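Local coordinates for urea carboxylase (Thermus thermophilus, PDB 3OEP), which is a KipI-KipA homologue of unknown function, not the allophanate hydrolase it was once taken for, though hydrolase activity and ATP binding are tentatively assigned to it, at residues G4-F9 with S437-L442; R393-P398 with L471-D476; V423-P428 with P453-A458; V445-S450 with A467-V472. All blocks are in the same frame, centred on the assembly; numbering follows the deposited sequence. Where two conformers were deposited one is given.

Contact 1 of 4, residues G4-F9 with S437-L442; sequences GFYLRF and SEPTPL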
loop_
_atom_site.group_PDB
_atom_site.type_symbol
_atom_site.label_atom_id
_atom_site.label_comp_id
_atom_site.label_asym_id
_atom_site.label_seq_id
_atom_site.Cartn_x
_atom_site.Cartn_y
_atom_site.Cartn_z
ATOM N N GLY A 4 -7.366 14.467 -2.392
ATOM C CA GLY A 4 -6.588 14.323 -3.615
ATOM C C GLY A 4 -7.326 14.765 -4.855
ATOM O O GLY A 4 -8.555 14.904 -4.847
ATOM N N PHE A 5 -6.570 15.017 -5.914
ATOM C CA PHE A 5 -7.161 15.281 -7.217
ATOM C C PHE A 5 -6.215 14.876 -8.330
ATOM O O PHE A 5 -5.004 14.713 -8.116
ATOM C CB PHE A 5 -7.581 16.753 -7.364
ATOM C CG PHE A 5 -6.445 17.732 -7.271
ATOM C CD1 PHE A 5 -5.733 18.112 -8.402
ATOM C CD2 PHE A 5 -6.110 18.303 -6.055
ATOM C CE1 PHE A 5 -4.687 19.023 -8.313
ATOM C CE2 PHE A 5 -5.067 19.216 -5.957
ATOM C CZ PHE A 5 -4.357 19.580 -7.085
ATOM N N TYR A 6 -6.791 14.701 -9.515
ATOM C CA TYR A 6 -6.071 14.245 -10.687
ATOM C C TYR A 6 -5.959 15.370 -11.711
ATOM O O TYR A 6 -6.939 16.069 -11.988
ATOM C CB TYR A 6 -6.798 13.068 -11.336
ATOM C CG TYR A 6 -6.887 11.806 -10.493
ATOM C CD1 TYR A 6 -5.978 10.766 -10.666
ATOM C CD2 TYR A 6 -7.895 11.648 -9.544
ATOM C CE1 TYR A 6 -6.057 9.602 -9.905
ATOM C CE2 TYR A 6 -7.990 10.479 -8.772
ATOM C CZ TYR A 6 -7.071 9.462 -8.967
ATOM O OH TYR A 6 -7.142 8.310 -8.221
ATOM N N LEU A 7 -4.760 15.548 -12.250
ATOM C CA LEU A 7 -4.550 16.368 -13.435
ATOM C C LEU A 7 -4.329 15.419 -14.609
ATOM O O LEU A 7 -3.618 14.415 -14.482
ATOM C CB LEU A 7 -3.352 17.290 -13.244
ATOM C CG LEU A 7 -3.444 18.249 -12.053
ATOM C CD1 LEU A 7 -2.198 19.115 -12.003
ATOM C CD2 LEU A 7 -4.705 19.106 -12.111
ATOM N N ARG A 8 -4.961 15.720 -15.740
ATOM C CA ARG A 8 -4.944 14.823 -16.889
ATOM C C ARG A 8 -4.493 15.601 -18.120
ATOM O O ARG A 8 -5.136 16.576 -18.510
ATOM C CB ARG A 8 -6.331 14.209 -17.094
ATOM C CG ARG A 8 -6.820 13.428 -15.872
ATOM C CD ARG A 8 -8.269 12.973 -15.978
ATOM N NE ARG A 8 -8.673 12.278 -14.753
ATOM C CZ ARG A 8 -8.359 11.014 -14.456
ATOM N NH1 ARG A 8 -7.649 10.267 -15.294
ATOM N NH2 ARG A 8 -8.760 10.487 -13.310
ATOM N N PHE A 9 -3.376 15.170 -18.704
ATOM C CA PHE A 9 -2.707 15.909 -19.782
ATOM C C PHE A 9 -2.855 15.268 -21.159
ATOM O O PHE A 9 -2.428 15.845 -22.165
ATOM C CB PHE A 9 -1.229 16.080 -19.445
ATOM C CG PHE A 9 -0.999 16.817 -18.166
ATOM C CD1 PHE A 9 -1.255 18.176 -18.083
ATOM C CD2 PHE A 9 -0.563 16.154 -17.032
ATOM C CE1 PHE A 9 -1.064 18.864 -16.902
ATOM C CE2 PHE A 9 -0.369 16.835 -15.846
ATOM C CZ PHE A 9 -0.617 18.193 -15.778
ATOM N N SER A 437 -3.837 1.907 -16.102
ATOM C CA SER A 437 -3.623 2.074 -14.673
ATOM C C SER A 437 -3.400 3.541 -14.341
ATOM O O SER A 437 -2.703 4.260 -15.066
ATOM C CB SER A 437 -2.430 1.249 -14.189
ATOM O OG SER A 437 -2.732 -0.132 -14.225
ATOM N N GLU A 438 -4.036 3.987 -13.268
ATOM C CA GLU A 438 -3.777 5.308 -12.733
ATOM C C GLU A 438 -3.611 5.213 -11.225
ATOM O O GLU A 438 -3.957 4.189 -10.624
ATOM C CB GLU A 438 -4.891 6.282 -13.133
ATOM C CG GLU A 438 -6.205 6.091 -12.414
ATOM C CD GLU A 438 -7.234 7.147 -12.789
ATOM O OE1 GLU A 438 -8.175 7.360 -11.997
ATOM O OE2 GLU A 438 -7.093 7.758 -13.865
ATOM N N PRO A 439 -3.048 6.263 -10.610
ATOM C CA PRO A 439 -2.809 6.232 -9.181
ATOM C C PRO A 439 -4.089 6.021 -8.388
ATOM O O PRO A 439 -5.127 6.616 -8.702
ATOM C CB PRO A 439 -2.211 7.608 -8.896
ATOM C CG PRO A 439 -1.620 8.029 -10.203
ATOM C CD PRO A 439 -2.541 7.504 -11.223
ATOM N N THR A 440 -4.004 5.171 -7.373
ATOM C CA THR A 440 -5.160 4.825 -6.558
ATOM C C THR A 440 -5.402 5.880 -5.475
ATOM O O THR A 440 -4.459 6.340 -4.831
ATOM C CB THR A 440 -4.967 3.464 -5.890
ATOM O OG1 THR A 440 -3.738 3.464 -5.159
ATOM C CG2 THR A 440 -4.932 2.363 -6.951
ATOM N N PRO A 441 -6.670 6.273 -5.283
ATOM C CA PRO A 441 -7.031 7.203 -4.212
ATOM C C PRO A 441 -7.387 6.460 -2.929
ATOM O O PRO A 441 -8.048 5.433 -3.003
ATOM C CB PRO A 441 -8.266 7.897 -4.782
ATOM C CG PRO A 441 -8.922 6.870 -5.633
ATOM C CD PRO A 441 -7.830 5.934 -6.122
ATOM N N LEU A 442 -6.957 6.963 -1.771
ATOM C CA LEU A 442 -7.320 6.346 -0.489
ATOM C C LEU A 442 -8.834 6.446 -0.312
ATOM O O LEU A 442 -9.409 7.521 -0.475
ATOM C CB LEU A 442 -6.599 7.028 0.679
ATOM C CG LEU A 442 -6.718 6.385 2.063
ATOM C CD1 LEU A 442 -6.114 4.981 2.081
ATOM C CD2 LEU A 442 -6.046 7.269 3.113
#

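Contact 2 of 4, residues R393-P398 with L471-D476; sequences RLLPGP and LVDPRD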
loop_
_atom_site.group_PDB
_atom_site.type_symbol
_atom_site.label_atom_id
_atom_site.label_comp_id
_atom_site.label_asym_id
_atom_site.label_seq_id
_atom_site.Cartn_x
_atom_site.Cartn_y
_atom_site.Cartn_z
ATOM N N ARG A 393 -20.230 7.694 4.102
ATOM C CA ARG A 393 -20.472 8.769 3.147
ATOM C C ARG A 393 -19.627 8.582 1.894
ATOM O O ARG A 393 -18.443 8.246 1.984
ATOM C CB ARG A 393 -20.183 10.118 3.796
ATOM C CG ARG A 393 -21.209 10.478 4.850
ATOM C CD ARG A 393 -20.745 11.650 5.669
ATOM N NE ARG A 393 -19.748 11.243 6.655
ATOM C CZ ARG A 393 -19.249 12.039 7.598
ATOM N NH1 ARG A 393 -19.647 13.305 7.693
ATOM N NH2 ARG A 393 -18.355 11.569 8.456
ATOM N N LEU A 394 -20.245 8.798 0.732
ATOM C CA LEU A 394 -19.569 8.631 -0.551
ATOM C C LEU A 394 -19.409 9.965 -1.253
ATOM O O LEU A 394 -20.314 10.804 -1.226
ATOM C CB LEU A 394 -20.350 7.699 -1.480
ATOM C CG LEU A 394 -20.270 6.193 -1.291
ATOM C CD1 LEU A 394 -21.085 5.553 -2.406
ATOM C CD2 LEU A 394 -18.838 5.689 -1.299
ATOM N N LEU A 395 -18.248 10.137 -1.876
ATOM C CA LEU A 395 -17.952 11.264 -2.753
ATOM C C LEU A 395 -17.792 10.713 -4.170
ATOM O O LEU A 395 -17.443 9.546 -4.342
ATOM C CB LEU A 395 -16.639 11.926 -2.334
ATOM C CG LEU A 395 -16.493 12.282 -0.851
ATOM C CD1 LEU A 395 -15.047 12.629 -0.510
ATOM C CD2 LEU A 395 -17.429 13.416 -0.503
ATOM N N PRO A 396 -18.037 11.543 -5.191
ATOM C CA PRO A 396 -17.711 11.117 -6.553
ATOM C C PRO A 396 -16.237 10.769 -6.734
ATOM O O PRO A 396 -15.359 11.463 -6.213
ATOM C CB PRO A 396 -18.072 12.341 -7.400
ATOM C CG PRO A 396 -19.128 13.025 -6.615
ATOM C CD PRO A 396 -18.768 12.824 -5.177
ATOM N N GLY A 397 -15.989 9.699 -7.482
ATOM C CA GLY A 397 -14.645 9.251 -7.803
ATOM C C GLY A 397 -14.228 9.663 -9.203
ATOM O O GLY A 397 -15.024 10.231 -9.957
ATOM N N PRO A 398 -12.974 9.370 -9.574
ATOM C CA PRO A 398 -12.445 9.807 -10.866
ATOM C C PRO A 398 -13.133 9.155 -12.076
ATOM O O PRO A 398 -13.105 9.726 -13.177
ATOM C CB PRO A 398 -10.963 9.428 -10.786
ATOM C CG PRO A 398 -10.901 8.343 -9.781
ATOM C CD PRO A 398 -11.956 8.667 -8.775
ATOM N N LEU A 471 -15.640 7.457 -3.880
ATOM C CA LEU A 471 -14.656 7.451 -2.810
ATOM C C LEU A 471 -15.395 7.491 -1.486
ATOM O O LEU A 471 -16.350 8.250 -1.333
ATOM C CB LEU A 471 -13.768 8.699 -2.877
ATOM C CG LEU A 471 -13.152 9.118 -4.204
ATOM C CD1 LEU A 471 -12.458 10.472 -4.056
ATOM C CD2 LEU A 471 -12.184 8.064 -4.679
ATOM N N VAL A 472 -14.948 6.702 -0.515
ATOM C CA VAL A 472 -15.435 6.866 0.852
ATOM C C VAL A 472 -14.826 8.135 1.445
ATOM O O VAL A 472 -13.614 8.369 1.339
ATOM C CB VAL A 472 -15.095 5.656 1.737
ATOM C CG1 VAL A 472 -15.483 5.928 3.197
ATOM C CG2 VAL A 472 -15.803 4.407 1.210
ATOM N N ASP A 473 -15.677 8.952 2.052
ATOM C CA ASP A 473 -15.266 10.180 2.730
ATOM C C ASP A 473 -14.145 9.863 3.724
ATOM O O ASP A 473 -14.284 8.945 4.521
ATOM C CB ASP A 473 -16.471 10.776 3.457
ATOM C CG ASP A 473 -16.233 12.192 3.940
ATOM O OD1 ASP A 473 -16.971 13.105 3.495
ATOM O OD2 ASP A 473 -15.325 12.405 4.766
ATOM N N PRO A 474 -13.031 10.620 3.676
ATOM C CA PRO A 474 -11.915 10.333 4.590
ATOM C C PRO A 474 -12.310 10.304 6.071
ATOM O O PRO A 474 -11.685 9.586 6.855
ATOM C CB PRO A 474 -10.917 11.467 4.309
ATOM C CG PRO A 474 -11.679 12.500 3.578
ATOM C CD PRO A 474 -12.741 11.781 2.817
ATOM N N ARG A 475 -13.345 11.055 6.443
ATOM C CA ARG A 475 -13.850 11.052 7.827
ATOM C C ARG A 475 -14.417 9.704 8.295
ATOM O O ARG A 475 -14.552 9.481 9.502
ATOM C CB ARG A 475 -14.910 12.145 8.013
ATOM C CG ARG A 475 -14.360 13.549 7.911
ATOM C CD ARG A 475 -15.472 14.590 7.887
ATOM N NE ARG A 475 -16.202 14.568 6.620
ATOM C CZ ARG A 475 -17.183 15.408 6.300
ATOM N NH1 ARG A 475 -17.572 16.355 7.149
ATOM N NH2 ARG A 475 -17.783 15.299 5.122
ATOM N N ASP A 476 -14.744 8.818 7.358
ATOM C CA ASP A 476 -15.330 7.513 7.676
ATOM C C ASP A 476 -14.373 6.339 7.453
ATOM O O ASP A 476 -14.743 5.185 7.671
ATOM C CB ASP A 476 -16.605 7.294 6.844
ATOM C CG ASP A 476 -17.696 8.299 7.163
ATOM O OD1 ASP A 476 -17.769 8.761 8.326
ATOM O OD2 ASP A 476 -18.491 8.631 6.249
#

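Contact 3 of 4, residues V423-P428 with P453-A458; sequences VELLGP and PLVLLA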
loop_
_atom_site.group_PDB
_atom_site.type_symbol
_atom_site.label_atom_id
_atom_site.label_comp_id
_atom_site.label_asym_id
_atom_site.label_seq_id
_atom_site.Cartn_x
_atom_site.Cartn_y
_atom_site.Cartn_z
ATOM N N VAL A 423 -11.391 -3.541 1.643
ATOM C CA VAL A 423 -12.587 -4.200 2.142
ATOM C C VAL A 423 -13.423 -4.608 0.942
ATOM O O VAL A 423 -13.860 -3.745 0.167
ATOM C CB VAL A 423 -13.395 -3.256 3.064
ATOM C CG1 VAL A 423 -14.624 -3.960 3.633
ATOM C CG2 VAL A 423 -12.505 -2.750 4.200
ATOM N N GLU A 424 -13.610 -5.914 0.782
ATOM C CA GLU A 424 -14.368 -6.495 -0.324
ATOM C C GLU A 424 -15.847 -6.614 0.040
ATOM O O GLU A 424 -16.186 -7.079 1.125
ATOM C CB GLU A 424 -13.806 -7.876 -0.654
ATOM C CG GLU A 424 -14.332 -8.480 -1.932
ATOM C CD GLU A 424 -13.719 -9.835 -2.208
ATOM O OE1 GLU A 424 -12.770 -9.899 -3.017
ATOM O OE2 GLU A 424 -14.176 -10.828 -1.606
ATOM N N LEU A 425 -16.723 -6.202 -0.874
ATOM C CA LEU A 425 -18.147 -6.083 -0.574
ATOM C C LEU A 425 -19.047 -7.019 -1.376
ATOM O O LEU A 425 -18.815 -7.267 -2.564
ATOM C CB LEU A 425 -18.601 -4.648 -0.818
ATOM C CG LEU A 425 -17.908 -3.558 0.000
ATOM C CD1 LEU A 425 -18.493 -2.201 -0.350
ATOM C CD2 LEU A 425 -18.033 -3.841 1.489
ATOM N N LEU A 426 -20.079 -7.518 -0.697
ATOM C CA LEU A 426 -21.167 -8.268 -1.308
ATOM C C LEU A 426 -22.431 -7.424 -1.235
ATOM O O LEU A 426 -22.741 -6.843 -0.196
ATOM C CB LEU A 426 -21.389 -9.581 -0.559
ATOM C CG LEU A 426 -20.288 -10.622 -0.709
ATOM C CD1 LEU A 426 -20.507 -11.763 0.280
ATOM C CD2 LEU A 426 -20.250 -11.145 -2.128
ATOM N N GLY A 427 -23.172 -7.356 -2.331
ATOM C CA GLY A 427 -24.381 -6.553 -2.354
ATOM C C GLY A 427 -24.900 -6.357 -3.760
ATOM O O GLY A 427 -24.545 -7.112 -4.658
ATOM N N PRO A 428 -25.751 -5.340 -3.952
ATOM C CA PRO A 428 -26.320 -5.031 -5.267
ATOM C C PRO A 428 -25.249 -4.912 -6.356
ATOM O O PRO A 428 -24.151 -4.424 -6.083
ATOM C CB PRO A 428 -26.990 -3.674 -5.046
ATOM C CG PRO A 428 -27.293 -3.617 -3.596
ATOM C CD PRO A 428 -26.276 -4.461 -2.892
ATOM N N PRO A 453 -17.036 -5.086 -5.581
ATOM C CA PRO A 453 -16.407 -3.816 -5.225
ATOM C C PRO A 453 -15.395 -3.984 -4.090
ATOM O O PRO A 453 -15.609 -4.799 -3.193
ATOM C CB PRO A 453 -17.582 -2.952 -4.766
ATOM C CG PRO A 453 -18.781 -3.560 -5.396
ATOM C CD PRO A 453 -18.503 -5.026 -5.454
ATOM N N LEU A 454 -14.307 -3.222 -4.149
ATOM C CA LEU A 454 -13.255 -3.249 -3.134
ATOM C C LEU A 454 -12.962 -1.811 -2.715
ATOM O O LEU A 454 -12.595 -0.983 -3.556
ATOM C CB LEU A 454 -11.982 -3.881 -3.704
ATOM C CG LEU A 454 -10.753 -3.941 -2.794
ATOM C CD1 LEU A 454 -10.948 -4.976 -1.692
ATOM C CD2 LEU A 454 -9.502 -4.260 -3.605
ATOM N N VAL A 455 -13.126 -1.506 -1.427
ATOM C CA VAL A 455 -12.771 -0.184 -0.917
ATOM C C VAL A 455 -11.283 -0.222 -0.552
ATOM O O VAL A 455 -10.869 -1.039 0.267
ATOM C CB VAL A 455 -13.592 0.225 0.314
ATOM C CG1 VAL A 455 -13.284 1.672 0.686
ATOM C CG2 VAL A 455 -15.085 0.039 0.058
ATOM N N LEU A 456 -10.499 0.655 -1.168
ATOM C CA LEU A 456 -9.042 0.637 -1.050
ATOM C C LEU A 456 -8.577 1.372 0.201
ATOM O O LEU A 456 -8.987 2.505 0.440
ATOM C CB LEU A 456 -8.415 1.292 -2.280
ATOM C CG LEU A 456 -8.838 0.667 -3.614
ATOM C CD1 LEU A 456 -8.301 1.475 -4.783
ATOM C CD2 LEU A 456 -8.380 -0.772 -3.705
ATOM N N LEU A 457 -7.716 0.724 0.982
ATOM C CA LEU A 457 -7.229 1.285 2.248
ATOM C C LEU A 457 -5.700 1.466 2.212
ATOM O O LEU A 457 -5.088 1.407 1.140
ATOM C CB LEU A 457 -7.694 0.412 3.427
ATOM C CG LEU A 457 -9.204 0.190 3.589
ATOM C CD1 LEU A 457 -9.483 -0.741 4.775
ATOM C CD2 LEU A 457 -9.961 1.503 3.757
ATOM N N ALA A 458 -5.090 1.703 3.376
ATOM C CA ALA A 458 -3.696 2.150 3.466
ATOM C C ALA A 458 -2.646 1.292 2.760
ATOM O O ALA A 458 -1.637 1.828 2.314
ATOM C CB ALA A 458 -3.297 2.347 4.933
#

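Contact 4 of 4, residues V445-S450 with A467-V472; sequences VQVPPS and AKPALV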
loop_
_atom_site.group_PDB
_atom_site.type_symbol
_atom_site.label_atom_id
_atom_site.label_comp_id
_atom_site.label_asym_id
_atom_site.label_seq_id
_atom_site.Cartn_x
_atom_site.Cartn_y
_atom_site.Cartn_z
ATOM N N VAL A 445 -13.527 3.415 -4.119
ATOM C CA VAL A 445 -14.406 2.265 -4.244
ATOM C C VAL A 445 -14.159 1.690 -5.636
ATOM O O VAL A 445 -14.656 2.206 -6.634
ATOM C CB VAL A 445 -15.887 2.623 -4.044
ATOM C CG1 VAL A 445 -16.760 1.371 -4.143
ATOM C CG2 VAL A 445 -16.084 3.318 -2.693
ATOM N N GLN A 446 -13.351 0.638 -5.680
ATOM C CA GLN A 446 -12.916 0.035 -6.928
ATOM C C GLN A 446 -13.950 -0.964 -7.409
ATOM O O GLN A 446 -14.323 -1.864 -6.667
ATOM C CB GLN A 446 -11.578 -0.673 -6.708
ATOM C CG GLN A 446 -10.914 -1.165 -7.960
ATOM C CD GLN A 446 -9.525 -1.692 -7.685
ATOM O OE1 GLN A 446 -8.535 -0.970 -7.816
ATOM N NE2 GLN A 446 -9.446 -2.953 -7.289
ATOM N N VAL A 447 -14.411 -0.809 -8.650
ATOM C CA VAL A 447 -15.457 -1.670 -9.209
ATOM C C VAL A 447 -15.028 -2.199 -10.582
ATOM O O VAL A 447 -15.037 -1.465 -11.574
ATOM C CB VAL A 447 -16.807 -0.925 -9.328
ATOM C CG1 VAL A 447 -17.918 -1.896 -9.720
ATOM C CG2 VAL A 447 -17.152 -0.226 -8.011
ATOM N N PRO A 448 -14.632 -3.480 -10.642
ATOM C CA PRO A 448 -14.198 -4.049 -11.908
ATOM C C PRO A 448 -15.400 -4.372 -12.789
ATOM O O PRO A 448 -16.520 -4.412 -12.291
ATOM C CB PRO A 448 -13.489 -5.329 -11.484
ATOM C CG PRO A 448 -14.207 -5.759 -10.244
ATOM C CD PRO A 448 -14.697 -4.494 -9.572
ATOM N N PRO A 449 -15.171 -4.609 -14.090
ATOM C CA PRO A 449 -16.283 -4.938 -14.993
ATOM C C PRO A 449 -17.117 -6.101 -14.464
ATOM O O PRO A 449 -18.348 -6.060 -14.519
ATOM C CB PRO A 449 -15.575 -5.324 -16.293
ATOM C CG PRO A 449 -14.267 -4.622 -16.235
ATOM C CD PRO A 449 -13.875 -4.613 -14.788
ATOM N N SER A 450 -16.430 -7.131 -13.978
ATOM C CA SER A 450 -17.070 -8.265 -13.328
ATOM C C SER A 450 -16.308 -8.577 -12.049
ATOM O O SER A 450 -15.098 -8.799 -12.083
ATOM C CB SER A 450 -17.072 -9.486 -14.250
ATOM O OG SER A 450 -17.704 -10.593 -13.630
ATOM N N ALA A 467 -12.076 0.795 -12.446
ATOM C CA ALA A 467 -12.776 2.050 -12.223
ATOM C C ALA A 467 -13.036 2.312 -10.751
ATOM O O ALA A 467 -13.323 1.384 -9.979
ATOM C CB ALA A 467 -14.104 2.050 -12.979
ATOM N N LYS A 468 -12.912 3.586 -10.376
ATOM C CA LYS A 468 -13.300 4.054 -9.057
ATOM C C LYS A 468 -14.422 5.080 -9.233
ATOM O O LYS A 468 -14.155 6.273 -9.384
ATOM C CB LYS A 468 -12.098 4.661 -8.325
ATOM C CG LYS A 468 -11.076 3.630 -7.818
ATOM C CD LYS A 468 -10.048 3.245 -8.884
ATOM C CE LYS A 468 -9.121 2.114 -8.416
ATOM N NZ LYS A 468 -8.299 1.469 -9.511
ATOM N N PRO A 469 -15.689 4.617 -9.248
ATOM C CA PRO A 469 -16.785 5.581 -9.449
ATOM C C PRO A 469 -17.072 6.452 -8.230
ATOM O O PRO A 469 -17.700 7.508 -8.356
ATOM C CB PRO A 469 -17.988 4.689 -9.773
ATOM C CG PRO A 469 -17.652 3.361 -9.180
ATOM C CD PRO A 469 -16.164 3.225 -9.340
ATOM N N ALA A 470 -16.621 6.008 -7.062
ATOM C CA ALA A 470 -16.850 6.725 -5.823
ATOM C C ALA A 470 -15.648 6.603 -4.899
ATOM O O ALA A 470 -14.760 5.771 -5.121
ATOM C CB ALA A 470 -18.101 6.191 -5.138
ATOM N N LEU A 471 -15.640 7.457 -3.880
ATOM C CA LEU A 471 -14.656 7.451 -2.810
ATOM C C LEU A 471 -15.395 7.491 -1.486
ATOM O O LEU A 471 -16.350 8.250 -1.333
ATOM C CB LEU A 471 -13.768 8.699 -2.877
ATOM C CG LEU A 471 -13.152 9.118 -4.204
ATOM C CD1 LEU A 471 -12.458 10.472 -4.056
ATOM C CD2 LEU A 471 -12.184 8.064 -4.679
ATOM N N VAL A 472 -14.948 6.702 -0.515
ATOM C CA VAL A 472 -15.435 6.866 0.852
ATOM C C VAL A 472 -14.826 8.135 1.445
ATOM O O VAL A 472 -13.614 8.369 1.339
ATOM C CB VAL A 472 -15.095 5.656 1.737
ATOM C CG1 VAL A 472 -15.483 5.928 3.197
ATOM C CG2 VAL A 472 -15.803 4.407 1.210
#

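Contact 1 of 4, residues G4-F9 with S437-L442
Tyr6 points from strand 4-8 toward the end of strand 437-439 and the chain that follows it, and its hydroxyl makes the tight half of this contact. With CG anti to the carbonyl carbon (chi1 -64°), the ring brings OH within 2.7 Å of Pro439 O, donating to it in the plane of that carbonyl; the oxygen lies at the ring edge. Pro441 crosses the ring at about a right angle and sets its CD 3.2 Å from Tyr6 OH. The looser, solvent side belongs to Arg8, whose chain runs extended from CG to NE. It grips Glu438 end-on, both nitrogens on one oxygen: NH1 lies 2.9 Å and NH2 3.2 Å from Glu438 OE2, which accepts both on its syn lone pair, while NH2 to OE1 is weak. Gln399 NE2 holds OE1. An alanine at Glu438 would remove the carboxylate and would probably leave the Arg8 guanidinium poorly fixed and Gln399 without this acceptor. Segment 4-9 lies in the subdomain C-D family region, 437-442 in A-B. Strand 4-8 edges a three-stranded sheet. Its neighbour 45-50 sends Tyr47 against Tyr6, Pro439 and Pro441, whereas Phe5 packs on helix 57-66 and Phe9 on helix 15-30.

Contact 2 of 4, residues R393-P398 with L471-D476
Strands 390-396 and 467-472 run antiparallel in a sheet of the C-terminal cyclophilin-like region, and just past their pairing an Asx turn begins at Asp473. Leu395 and Leu471 form a hydrogen-bonded pair: Leu395 N gives to Leu471 O at 2.7 Å, nearly along the C=O axis, and Leu471 N returns the bond to Leu395 O. Beyond the non-hydrogen-bonded pair Leu394-Val472, Asp473 N donates to Arg393 O with an almost straight N-H...O angle of 178°. Arg393 carries the charged end. Its CB lies 3.3 Å from Asp476 OD2 and also meets Asp473 CB; CG and CD pass along the same Asp476 oxygen before the chain bends at chi3 (-78°). NE then reaches Asp476 OD2 at 2.9 Å on the syn lone pair, and NH2 meets Asp476 OD1 at 2.9 Å from above the carboxylate plane, a side-on grip. Arg393 N also donates to OD2, on its anti lone pair. At the tip, NH1 sits over the centre of the Arg475 guanidinium, the two planes 24° apart; side-on bonds from Arg475 to Asp473 probably offset the like charges. A leucine at Arg393 would lose the guanidinium and would probably leave Asp476 with only the backbone bond from this strand. Asp473 OD2 is itself doubly held, accepting from Arg475 N at 2.9 Å and from Arg475 NE at 3.0 Å.

Contact 3 of 4, residues V423-P428 with P453-A458
Backbone hydrogen bonds hold strands 422-426 and 454-456 together as antiparallel neighbours in the sheet of the C-terminal cyclophilin-like region. Val423 and Val455 make the hydrogen-bonded pair: Val423 N gives to Val455 O at 2.9 Å in the carbonyl plane, while Val455 N answers Val423 O at 2.8 Å, coming from above that carbonyl's plane. One step along, Leu425 N reaches Pro453 O at 2.9 Å, nearly along the C=O axis. No matching bond can return, because Pro453 has no N-H; its CD lies 3.7 Å from Leu425 O instead. Weaker CA-H...O contacts fill in between, with Leu454 CA 3.4 Å from Val423 O.

Apolar packing occupies the face bearing Val423, Leu425 and Val455. Leu425 CD1 lies 4.1 Å from Val455 CG2, a diagonal touch between the strands. Val423 CG2 is anti to the carbonyl carbon, which puts it 3.7 Å from Leu457 CD1, the two chains crossing obliquely.

On the face of Glu424 and Leu454, contact is thinner. Leu454 has CG anti to its backbone N (chi1 178°), and its CD1 reaches over the backbone of the opposite strand, 3.6 Å from Val423 C. The polar partner of Glu424 is Arg452, which forms a salt bridge to OE2.

Helix 477-480 covers the first face: Leu480 touches Val423, Val455 and Leu457. Strand 413-418 flanks strand 422-426 on its outer side, and Gln446 of strand 444-447 bonds to Leu454 across the other.

Contact 4 of 4, residues V445-S450 with A467-V472
An irregular antiparallel pairing joins neighbouring strands 444-447 and 467-472 in the sheet of the cyclophilin-like C-terminal region. Two backbone bonds frame it. Val447 N donates to Ala467 O at 2.8 Å, nearly along the C=O axis, and Val445 N donates to Ala470 O at 2.8 Å from above the carbonyl plane. Between these bonds lie Gln446 on one strand and Lys468 and Pro469 on the other.

Gln446 and Lys468 run side by side, pointing the same way. Gln446 is extended, with CG anti to its backbone N, whereas Lys468 kinks at chi2 (86°). In one of its two conformers, Lys468 NZ reaches Gln446 OE1 at 3.0 Å, in the amide carbonyl plane and on a lone pair; the stronger partner of NZ is the backbone oxygen of Tyr466. The end of the lysine chain lies alongside the glutamine, its CE 3.8 Å from Gln446 CG.

Apolar contacts complete the packing. Val447 CG2 sits 3.8 Å from Pro469 CG, the two groups crossing at about a right angle, and Val445 CG2 meets Val472 CG2 at 4.1 Å, close to Leu394 of the next strand. Val445 O is buried without a hydrogen-bond partner, facing instead the CA of Lys468 at 3.3 Å and, at the same distance, Pro469 CD.

In the fold
Contacts 2, 3 and 4 belong to one sheet: strand 467-472 serves both contact 2 and contact 4, and Gln446 N, bonded to Leu454 O, ties contact 4 to contact 3. Contacts 3 and 4 are buried and rely on backbone bonds and aliphatic packing, with one lysine-glutamine side-chain bond in contact 4; Val472 CG2 touches Val455 CG1 between them. Contact 2 is only partly buried, and its charged end lies beyond the strand pairing. Contact 1, also largely buried with exposed Arg8 at its rim, differs in kind: its strands do not pair, and side chains alone reach across from the N-terminal sheet. Pro398, against Tyr6 and Arg8, and Pro441, on Leu471, join it to contact 2.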